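Local structure of Mll8193 protein (Mesorhizobium loti, 3FH1) at residues C46-T51 against V67-A72. The protein is of unknown function but has an NTF2-like, SnoaL-type fold whose pocket probably binds a small molecule. Sequence-based numbering, arbitrary orientation. Where two conformers were deposited one is given.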
ATOM      1  N   CYS A  46       0.230   5.562 -18.708  1.00 18.95           N
ATOM      2  CA  CYS A  46       0.319   4.773 -17.443  1.00 18.35           C
ATOM      3  C   CYS A  46       1.770   4.630 -16.937  1.00 20.09           C
ATOM      4  O   CYS A  46       2.656   4.424 -17.745  1.00 20.57           O
ATOM      5  CB  CYS A  46      -0.253   3.407 -17.637  1.00 19.47           C
ATOM      6  SG  CYS A  46      -0.498   2.474 -16.096  1.00 21.89           S
ATOM      7  N   VAL A  47       1.975   4.738 -15.624  1.00 20.27           N
ATOM      8  CA  VAL A  47       3.265   4.518 -15.010  1.00 20.97           C
ATOM      9  C   VAL A  47       3.132   3.405 -13.956  1.00 20.10           C
ATOM     10  O   VAL A  47       2.225   3.453 -13.126  1.00 21.65           O
ATOM     11  CB  VAL A  47       3.774   5.786 -14.329  1.00 22.29           C
ATOM     12  CG1 VAL A  47       5.067   5.563 -13.505  1.00 25.01           C
ATOM     13  CG2 VAL A  47       4.032   6.859 -15.397  1.00 19.41           C
ATOM     14  N   ILE A  48       4.065   2.465 -13.970  1.00 21.57           N
ATOM     15  CA  ILE A  48       4.216   1.490 -12.900  1.00 19.68           C
ATOM     16  C   ILE A  48       5.502   1.880 -12.123  1.00 20.60           C
ATOM     17  O   ILE A  48       6.566   2.120 -12.715  1.00 21.16           O
ATOM     18  CB  ILE A  48       4.375   0.078 -13.462  1.00 20.00           C
ATOM     19  CG1 ILE A  48       3.082  -0.365 -14.120  1.00 20.48           C
ATOM     20  CG2 ILE A  48       4.789  -0.928 -12.338  1.00 22.47           C
ATOM     21  CD1 ILE A  48       3.271  -1.679 -14.943  1.00 21.20           C
ATOM     22  N   GLU A  49       5.399   1.898 -10.789  1.00 18.70           N
ATOM     23  CA  GLU A  49       6.568   2.011  -9.912  1.00 21.32           C
ATOM     24  C   GLU A  49       6.668   0.618  -9.344  1.00 21.84           C
ATOM     25  O   GLU A  49       5.890   0.218  -8.488  1.00 20.40           O
ATOM     26  CB  GLU A  49       6.389   3.087  -8.874  1.00 21.38           C
ATOM     27  CG  GLU A  49       6.300   4.475  -9.502  1.00 22.84           C
ATOM     28  CD  GLU A  49       6.289   5.608  -8.517  1.00 26.46           C
ATOM     29  OE1 GLU A  49       6.250   5.379  -7.288  1.00 21.58           O
ATOM     30  OE2 GLU A  49       6.287   6.777  -9.011  1.00 30.15           O
ATOM     31  N   ASN A  50       7.580  -0.190  -9.877  0.50 23.21           N
ATOM     32  CA  ASN A  50       7.617  -1.605  -9.498  0.50 24.56           C
ATOM     33  C   ASN A  50       8.220  -1.796  -8.098  0.50 22.68           C
ATOM     34  O   ASN A  50       8.853  -0.916  -7.516  0.50 20.39           O
ATOM     35  CB  ASN A  50       8.366  -2.452 -10.548  0.50 25.78           C
ATOM     36  CG  ASN A  50       7.966  -3.978 -10.557  0.50 24.81           C
ATOM     37  OD1 ASN A  50       7.001  -4.441  -9.928  0.50 22.16           O
ATOM     38  ND2 ASN A  50       8.747  -4.751 -11.320  0.50 28.49           N
ATOM     39  N   THR A  51       8.064  -3.017  -7.623  1.00 23.18           N
ATOM     40  CA  THR A  51       8.381  -3.420  -6.241  1.00 22.57           C
ATOM     41  C   THR A  51       9.844  -3.408  -5.920  1.00 23.41           C
ATOM     42  O   THR A  51      10.218  -3.313  -4.751  1.00 24.65           O
ATOM     43  CB  THR A  51       7.883  -4.832  -5.967  1.00 23.48           C
ATOM     44  OG1 THR A  51       8.464  -5.730  -6.947  1.00 23.82           O
ATOM     45  CG2 THR A  51       6.357  -4.970  -6.001  1.00 21.57           C
ATOM     46  N   VAL A  67       2.073  -2.851 -20.361  1.00 19.63           N
ATOM     47  CA  VAL A  67       1.569  -4.138 -20.924  1.00 19.86           C
ATOM     48  C   VAL A  67       2.666  -5.195 -20.963  1.00 22.40           C
ATOM     49  O   VAL A  67       2.448  -6.344 -20.532  1.00 21.98           O
ATOM     50  CB  VAL A  67       0.923  -3.989 -22.341  1.00 19.94           C
ATOM     51  CG1 VAL A  67       0.655  -5.402 -22.945  1.00 21.05           C
ATOM     52  CG2 VAL A  67      -0.393  -3.102 -22.222  1.00 23.03           C
ATOM     53  N   GLN A  68       3.863  -4.827 -21.409  1.00 21.77           N
ATOM     54  CA  GLN A  68       4.917  -5.830 -21.539  1.00 23.55           C
ATOM     55  C   GLN A  68       5.256  -6.417 -20.162  1.00 23.12           C
ATOM     56  O   GLN A  68       5.431  -7.639 -20.048  1.00 22.37           O
ATOM     57  CB  GLN A  68       6.161  -5.238 -22.164  1.00 25.40           C
ATOM     58  CG  GLN A  68       7.253  -6.243 -22.473  1.00 29.59           C
ATOM     59  CD  GLN A  68       8.357  -5.600 -23.341  1.00 37.77           C
ATOM     60  OE1 GLN A  68       8.073  -4.909 -24.344  1.00 56.93           O
ATOM     61  NE2 GLN A  68       9.606  -5.804 -22.940  1.00 51.74           N
ATOM     62  N   LEU A  69       5.382  -5.565 -19.148  1.00 21.34           N
ATOM     63  CA  LEU A  69       5.787  -6.012 -17.829  1.00 21.51           C
ATOM     64  C   LEU A  69       4.715  -6.898 -17.217  1.00 22.25           C
ATOM     65  O   LEU A  69       4.979  -8.009 -16.792  1.00 22.84           O
ATOM     66  CB  LEU A  69       6.101  -4.863 -16.897  1.00 23.43           C
ATOM     67  CG  LEU A  69       6.471  -5.218 -15.415  1.00 23.80           C
ATOM     68  CD1 LEU A  69       7.762  -5.917 -15.357  1.00 29.66           C
ATOM     69  CD2 LEU A  69       6.483  -3.999 -14.524  1.00 25.02           C
ATOM     70  N   TRP A  70       3.492  -6.407 -17.184  1.00 21.24           N
ATOM     71  CA  TRP A  70       2.423  -7.196 -16.607  1.00 20.87           C
ATOM     72  C   TRP A  70       2.150  -8.510 -17.366  1.00 21.63           C
ATOM     73  O   TRP A  70       1.813  -9.525 -16.756  1.00 21.82           O
ATOM     74  CB  TRP A  70       1.184  -6.358 -16.492  1.00 21.36           C
ATOM     75  CG  TRP A  70       1.186  -5.485 -15.279  1.00 20.18           C
ATOM     76  CD1 TRP A  70       1.652  -5.805 -14.029  1.00 23.23           C
ATOM     77  CD2 TRP A  70       0.617  -4.174 -15.164  1.00 18.16           C
ATOM     78  NE1 TRP A  70       1.390  -4.765 -13.147  1.00 25.61           N
ATOM     79  CE2 TRP A  70       0.715  -3.792 -13.820  1.00 20.85           C
ATOM     80  CE3 TRP A  70      -0.025  -3.309 -16.068  1.00 23.67           C
ATOM     81  CZ2 TRP A  70       0.267  -2.561 -13.380  1.00 23.52           C
ATOM     82  CZ3 TRP A  70      -0.450  -2.107 -15.633  1.00 25.94           C
ATOM     83  CH2 TRP A  70      -0.303  -1.729 -14.285  1.00 25.29           C
ATOM     84  N   SER A  71       2.276  -8.495 -18.692  0.50 20.18           N
ATOM     85  CA  SER A  71       2.092  -9.710 -19.512  0.50 20.73           C
ATOM     86  C   SER A  71       3.106 -10.793 -19.154  0.50 23.41           C
ATOM     87  O   SER A  71       2.795 -11.986 -19.085  0.50 23.10           O
ATOM     88  CB  SER A  71       2.191  -9.367 -21.005  0.50 20.84           C
ATOM     89  OG  SER A  71       1.152  -8.486 -21.388  0.50 21.73           O
ATOM     90  N   ALA A  72       4.340 -10.373 -18.955  1.00 21.76           N
ATOM     91  CA  ALA A  72       5.392 -11.312 -18.618  1.00 23.04           C
ATOM     92  C   ALA A  72       5.092 -11.897 -17.233  1.00 23.14           C
ATOM     93  O   ALA A  72       5.292 -13.091 -17.002  1.00 26.96           O
ATOM     94  CB  ALA A  72       6.753 -10.615 -18.618  1.00 25.53           C
TER
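Ile48 sets its terminal methyl almost squarely on the indole of Trp70. CD1 of Ile48 lies 3.4 Å from the centroid of the six-membered ring of Trp70, and the line between them is only 8° off the ring normal, which makes this a CH-pi contact over the face. CD1 of Ile48 is nearly equidistant from the six atoms of that Trp70 ring, from 3.5 Å at CZ2 to 3.8 Å at CE3, as expected for a methyl near the centre. CG1 of Ile48 follows behind, 3.6 Å from CZ2 of Trp70. With CG1 anti to the carbonyl carbon (chi1 -68°) and the chain then extended to CD1, the isoleucine reaches from the strand to the helix. On the same helix Leu69 also meets Ile48: its CD2 stands 4.0 Å from CD1 of Ile48 and 4.1 Å from CG2 of Ile48, touching both branches. Through these contacts strand 46-49, paired with strands 119-127 and 59-61, packs against helix 63-75, which lies across the curved sheet as helices do in the NTF2-like alpha+beta cone. Phe26 and Phe30 of helix 16-31 meet Trp70 edge-to-face, and Leu38 and Ile42 also touch it. Were Trp70 an alanine, the Ile48 methyl would probably lose its aromatic platform, and a gap is likely to open between strand and helix. Beside this apolar patch, NE1 of Trp70 hydrogen-bonds to a bound unidentified molecule, probably from the crystallisation liquor. Asn50 was modelled in two conformers, so its contacts are less certain: in one, ND2 of Asn50 lies 4.0 Å from CD2 of Leu69, and OD1 hydrogen-bonds to the same molecule.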